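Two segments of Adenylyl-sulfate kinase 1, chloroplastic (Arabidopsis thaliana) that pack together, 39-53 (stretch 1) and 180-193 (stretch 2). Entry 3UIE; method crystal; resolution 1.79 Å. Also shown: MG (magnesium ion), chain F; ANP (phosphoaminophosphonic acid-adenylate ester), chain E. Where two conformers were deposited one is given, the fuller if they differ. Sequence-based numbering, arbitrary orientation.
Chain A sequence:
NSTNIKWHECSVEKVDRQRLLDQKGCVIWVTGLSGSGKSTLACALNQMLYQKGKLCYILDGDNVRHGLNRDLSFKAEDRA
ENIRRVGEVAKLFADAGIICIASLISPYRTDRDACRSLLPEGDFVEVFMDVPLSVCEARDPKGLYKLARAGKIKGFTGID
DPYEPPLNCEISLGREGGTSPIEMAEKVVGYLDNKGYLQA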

# COMPACT_ATOMS: atom_id res chain seq x y z
N SER A 39 10.69 -3.46 15.28
CA SER A 39 9.67 -2.41 15.41
C SER A 39 10.23 -1.19 16.14
O SER A 39 9.90 -0.03 15.82
CB SER A 39 8.42 -2.95 16.11
OG SER A 39 7.80 -3.92 15.29
N THR A 40 11.07 -1.46 17.13
CA THR A 40 11.67 -0.38 17.90
C THR A 40 12.57 0.47 17.01
O THR A 40 12.55 1.71 17.07
CB THR A 40 12.45 -0.94 19.08
OG1 THR A 40 11.53 -1.62 19.95
CG2 THR A 40 13.13 0.18 19.82
N LEU A 41 13.36 -0.20 16.19
CA LEU A 41 14.19 0.49 15.20
C LEU A 41 13.33 1.24 14.17
O LEU A 41 13.60 2.39 13.84
CB LEU A 41 15.11 -0.49 14.49
CG LEU A 41 15.79 0.18 13.29
CD1 LEU A 41 16.82 1.20 13.77
CD2 LEU A 41 16.40 -0.84 12.36
N ALA A 42 12.29 0.59 13.67
CA ALA A 42 11.42 1.25 12.69
C ALA A 42 10.83 2.56 13.24
O ALA A 42 10.80 3.56 12.54
CB ALA A 42 10.30 0.31 12.22
N CYS A 43 10.36 2.54 14.47
CA CYS A 43 9.82 3.74 15.10
C CYS A 43 10.89 4.82 15.23
O CYS A 43 10.68 5.96 14.83
CB CYS A 43 9.20 3.42 16.47
SG CYS A 43 7.65 2.47 16.40
N ALA A 44 12.04 4.46 15.80
CA ALA A 44 13.12 5.43 16.00
C ALA A 44 13.49 6.09 14.67
O ALA A 44 13.66 7.30 14.59
CB ALA A 44 14.36 4.77 16.64
N LEU A 45 13.59 5.28 13.62
CA LEU A 45 13.92 5.77 12.29
C LEU A 45 12.86 6.74 11.77
O LEU A 45 13.17 7.83 11.27
CB LEU A 45 14.09 4.59 11.32
CG LEU A 45 14.39 4.84 9.85
CD1 LEU A 45 15.65 5.70 9.69
CD2 LEU A 45 14.56 3.50 9.13
N ASN A 46 11.59 6.36 11.90
CA ASN A 46 10.48 7.18 11.45
C ASN A 46 10.50 8.52 12.18
O ASN A 46 10.35 9.57 11.58
CB ASN A 46 9.18 6.43 11.73
CG ASN A 46 7.95 7.10 11.11
OD1 ASN A 46 8.06 8.01 10.30
ND2 ASN A 46 6.79 6.62 11.49
N GLN A 47 10.72 8.47 13.49
CA GLN A 47 10.73 9.69 14.28
C GLN A 47 11.82 10.64 13.79
O GLN A 47 11.61 11.84 13.66
CB GLN A 47 10.96 9.35 15.75
CG GLN A 47 11.23 10.56 16.60
CD GLN A 47 9.96 11.30 16.97
OE1 GLN A 47 8.86 10.91 16.57
NE2 GLN A 47 10.10 12.37 17.75
N MET A 48 13.00 10.08 13.54
CA MET A 48 14.17 10.86 13.15
C MET A 48 13.98 11.45 11.75
O MET A 48 14.31 12.61 11.50
CB MET A 48 15.41 9.95 13.20
CG MET A 48 16.74 10.64 12.96
SD MET A 48 18.09 9.47 13.33
CE MET A 48 17.78 9.16 15.05
N LEU A 49 13.44 10.65 10.83
CA LEU A 49 13.23 11.13 9.47
C LEU A 49 12.13 12.19 9.43
O LEU A 49 12.25 13.20 8.74
CB LEU A 49 12.88 9.98 8.54
CG LEU A 49 14.08 9.08 8.22
CD1 LEU A 49 13.62 7.79 7.55
CD2 LEU A 49 15.10 9.82 7.36
N TYR A 50 11.09 11.98 10.22
CA TYR A 50 10.00 12.95 10.28
C TYR A 50 10.54 14.30 10.76
O TYR A 50 10.17 15.33 10.23
CB TYR A 50 8.88 12.49 11.21
CG TYR A 50 7.77 13.51 11.24
CD1 TYR A 50 6.78 13.50 10.27
CD2 TYR A 50 7.76 14.53 12.19
CE1 TYR A 50 5.76 14.47 10.27
CE2 TYR A 50 6.77 15.49 12.19
CZ TYR A 50 5.77 15.45 11.23
OH TYR A 50 4.79 16.41 11.22
N GLN A 51 11.43 14.29 11.75
CA GLN A 51 11.96 15.55 12.27
C GLN A 51 12.82 16.28 11.22
O GLN A 51 12.92 17.51 11.22
CB GLN A 51 12.72 15.34 13.59
CG GLN A 51 13.41 16.59 14.12
CD GLN A 51 13.75 16.49 15.61
OE1 GLN A 51 13.13 15.72 16.35
NE2 GLN A 51 14.72 17.29 16.05
N LYS A 52 13.41 15.52 10.30
CA LYS A 52 14.14 16.11 9.17
C LYS A 52 13.21 16.50 8.01
O LYS A 52 13.67 16.95 6.95
CB LYS A 52 15.20 15.12 8.68
CG LYS A 52 16.30 14.81 9.71
CD LYS A 52 17.21 13.67 9.24
CE LYS A 52 18.25 14.14 8.23
NZ LYS A 52 19.18 15.18 8.78
N GLY A 53 11.90 16.33 8.20
CA GLY A 53 10.93 16.71 7.19
C GLY A 53 10.74 15.67 6.10
O GLY A 53 10.28 15.98 5.00
N SER A 180 21.85 1.65 21.10
CA SER A 180 20.50 2.12 21.37
C SER A 180 19.70 2.23 20.08
O SER A 180 20.26 2.35 18.99
CB SER A 180 20.60 3.47 22.07
OG SER A 180 21.03 4.45 21.15
N PRO A 181 18.36 2.17 20.19
CA PRO A 181 17.55 2.35 18.98
C PRO A 181 17.86 3.68 18.30
O PRO A 181 17.89 3.75 17.08
CB PRO A 181 16.13 2.35 19.53
CG PRO A 181 16.21 1.50 20.77
CD PRO A 181 17.55 1.82 21.37
N ILE A 182 18.10 4.73 19.07
CA ILE A 182 18.42 6.02 18.47
C ILE A 182 19.75 5.97 17.72
O ILE A 182 19.86 6.47 16.60
CB ILE A 182 18.42 7.17 19.50
CG1 ILE A 182 17.00 7.48 19.96
CG2 ILE A 182 19.00 8.43 18.88
CD1 ILE A 182 16.93 8.58 21.02
N GLU A 183 20.77 5.37 18.33
CA GLU A 183 22.04 5.29 17.64
C GLU A 183 21.87 4.46 16.38
O GLU A 183 22.42 4.81 15.34
CB GLU A 183 23.18 4.73 18.51
CG GLU A 183 24.48 4.61 17.73
CD GLU A 183 25.72 4.48 18.61
OE1 GLU A 183 25.59 4.15 19.81
OE2 GLU A 183 26.82 4.74 18.09
N MET A 184 21.10 3.39 16.47
CA MET A 184 20.89 2.56 15.28
C MET A 184 20.16 3.31 14.17
O MET A 184 20.50 3.16 13.00
CB MET A 184 20.18 1.26 15.62
CG MET A 184 21.06 0.29 16.39
SD MET A 184 20.27 -1.30 16.65
CE MET A 184 18.77 -0.83 17.44
N ALA A 185 19.14 4.09 14.53
CA ALA A 185 18.44 4.89 13.54
C ALA A 185 19.39 5.92 12.93
O ALA A 185 19.31 6.21 11.74
CB ALA A 185 17.19 5.58 14.15
N GLU A 186 20.31 6.45 13.73
CA GLU A 186 21.26 7.42 13.21
C GLU A 186 22.11 6.78 12.11
O GLU A 186 22.39 7.43 11.10
CB GLU A 186 22.17 7.99 14.30
CG GLU A 186 21.48 9.00 15.20
CD GLU A 186 22.33 9.38 16.40
OE1 GLU A 186 23.54 9.05 16.41
OE2 GLU A 186 21.80 9.99 17.34
N LYS A 187 22.50 5.52 12.30
CA LYS A 187 23.32 4.82 11.32
C LYS A 187 22.54 4.61 10.02
O LYS A 187 23.09 4.78 8.93
CB LYS A 187 23.81 3.48 11.87
CG LYS A 187 24.73 3.59 13.07
CD LYS A 187 25.18 2.22 13.55
CE LYS A 187 26.19 2.33 14.68
NZ LYS A 187 27.46 2.94 14.20
N VAL A 188 21.26 4.25 10.13
CA VAL A 188 20.41 4.11 8.95
C VAL A 188 20.21 5.46 8.27
O VAL A 188 20.29 5.55 7.06
CB VAL A 188 19.05 3.45 9.28
CG1 VAL A 188 18.19 3.36 8.04
CG2 VAL A 188 19.31 2.06 9.87
N VAL A 189 19.97 6.51 9.04
CA VAL A 189 19.71 7.81 8.42
C VAL A 189 20.96 8.30 7.71
O VAL A 189 20.89 8.81 6.59
CB VAL A 189 19.24 8.86 9.46
CG1 VAL A 189 19.36 10.27 8.88
CG2 VAL A 189 17.80 8.58 9.88
N GLY A 190 22.11 8.14 8.35
CA GLY A 190 23.38 8.51 7.74
C GLY A 190 23.59 7.79 6.42
O GLY A 190 24.06 8.37 5.45
N TYR A 191 23.24 6.51 6.38
CA TYR A 191 23.37 5.72 5.17
C TYR A 191 22.43 6.26 4.08
O TYR A 191 22.85 6.47 2.93
CB TYR A 191 23.09 4.25 5.47
CG TYR A 191 23.09 3.34 4.26
CD1 TYR A 191 24.21 2.57 3.93
CD2 TYR A 191 21.95 3.23 3.46
CE1 TYR A 191 24.20 1.73 2.81
CE2 TYR A 191 21.94 2.40 2.35
CZ TYR A 191 23.05 1.66 2.04
OH TYR A 191 22.98 0.84 0.93
N LEU A 192 21.17 6.51 4.44
CA LEU A 192 20.20 7.03 3.47
C LEU A 192 20.65 8.39 2.97
O LEU A 192 20.54 8.70 1.78
CB LEU A 192 18.81 7.13 4.09
CG LEU A 192 18.20 5.78 4.50
CD1 LEU A 192 16.91 5.94 5.29
CD2 LEU A 192 18.00 4.87 3.27
N ASP A 193 21.14 9.22 3.88
CA ASP A 193 21.56 10.56 3.51
C ASP A 193 22.71 10.49 2.49
O ASP A 193 22.66 11.14 1.43
CB ASP A 193 22.00 11.32 4.76
CG ASP A 193 22.24 12.78 4.49
OD1 ASP A 193 22.15 13.20 3.32
OD2 ASP A 193 22.54 13.52 5.45
MG MG F . 7.61 -6.02 16.04
PG ANP E . 8.45 -9.04 16.71
O1G ANP E . 7.77 -10.24 17.54
O2G ANP E . 7.33 -8.02 16.48
O3G ANP E . 9.00 -9.57 15.40
PB ANP E . 10.60 -7.07 17.10
O1B ANP E . 9.70 -5.88 16.61
O2B ANP E . 11.81 -7.49 16.24
N3B ANP E . 9.57 -8.29 17.72
PA ANP E . 10.63 -5.16 19.30
O1A ANP E . 9.20 -5.26 19.70
O2A ANP E . 10.96 -3.91 18.55
O3A ANP E . 11.01 -6.49 18.55
O5' ANP E . 11.57 -5.23 20.56
C5' ANP E . 11.50 -6.26 21.49
C4' ANP E . 11.93 -5.90 22.80
O4' ANP E . 13.37 -5.62 22.80
C3' ANP E . 11.24 -4.66 23.17
O3' ANP E . 10.64 -4.81 24.44
C2' ANP E . 12.25 -3.61 23.19
O2' ANP E . 12.14 -2.81 24.33
C1' ANP E . 13.56 -4.31 23.22
N9 ANP E . 14.52 -3.60 22.36
C8 ANP E . 14.24 -3.14 21.14
N7 ANP E . 15.33 -2.55 20.67
C5 ANP E . 16.30 -2.63 21.60
C6 ANP E . 17.61 -2.18 21.64
N6 ANP E . 18.16 -1.46 20.50
N1 ANP E . 18.34 -2.42 22.74
C2 ANP E . 17.81 -3.08 23.78
N3 ANP E . 16.56 -3.52 23.78
C4 ANP E . 15.78 -3.30 22.70
O HOH W 1 7.89 -6.35 13.81
O HOH W 2 7.16 -5.37 17.89
O HOH W 3 5.58 -5.88 15.61

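What lets the two helices come so close? Helix 39-51 and helix 181-193 approach to 8.4 Å between axes, at 61° between their N-to-C directions, and small side chains occupy the near point. Ala44 and Ala185 both point toward the opposing stretch, and their CB atoms lie 3.9 Å apart. Ala185 CB also reaches the backbone, 3.7 Å from Leu45 N, a contact that a methyl group can make because nothing extends beyond it. Ala44 CB in turn lies 3.7 Å from Pro181 O. That carbonyl accepts from Ala185 N within its own helix; the alanine methyl has no polar hydrogen to offer it and simply packs against it. No hydrogen bond crosses between the stretches.

How do the leucines take part when their CA-to-CB bonds point sideways? Leu41 and Leu45 share one conformation, chi1 t and chi2 p, which brings their ends nearer to the second helix. Leu41 CD1 thereby comes to 3.8 Å from Met184 CB. Leu45 CD1 lies 3.6 Å from Val189 CG2 and 3.8 Å from Val188 CG1, and its CD2 is also 3.8 Å from Val188 CG1, so the forked end meets two consecutive valines. Leu49 adopts m and t instead, and its CD2 still reaches 3.9 Å from Val189 CG2.

Why is Met48 extended first and bent last? With chi1 and chi2 both t, the chain runs out toward the second helix; chi3 at -61° (m) then sets the terminal methyl. The side chain is a knob in a hole formed by Ile182, Ala185, Glu186 and Val189. Its sulfur and methyl both make close contacts: SD is 3.6 Å from Val189 CG2, and CE is 3.7 Å from Ala185 CB. CE also sits 3.7 Å from Glu186 CG, so the aliphatic part of an otherwise exposed acidic residue lines the pocket. Farther along, Lys52 adds its own aliphatic portion, with CD 4.0 Å from Val189 CG1.

What happens where the contact meets the nucleotide? Thr40, with chi1 at -63° (m), faces two ways: OG1 donates a hydrogen bond to ANP O2A at 2.7 Å, while CG2 packs 3.5 Å from Pro181 CG. The same rotamer thus serves ligand and helix packing together. Neighbouring Ser39 makes no contact with the second stretch; its OG binds MG at 2.2 Å. Across the contact, Met184 CE approaches ANP N6 to 3.2 Å, and Pro181 CD lies 3.4 Å from that same N6, so residues of both helices border the ligand.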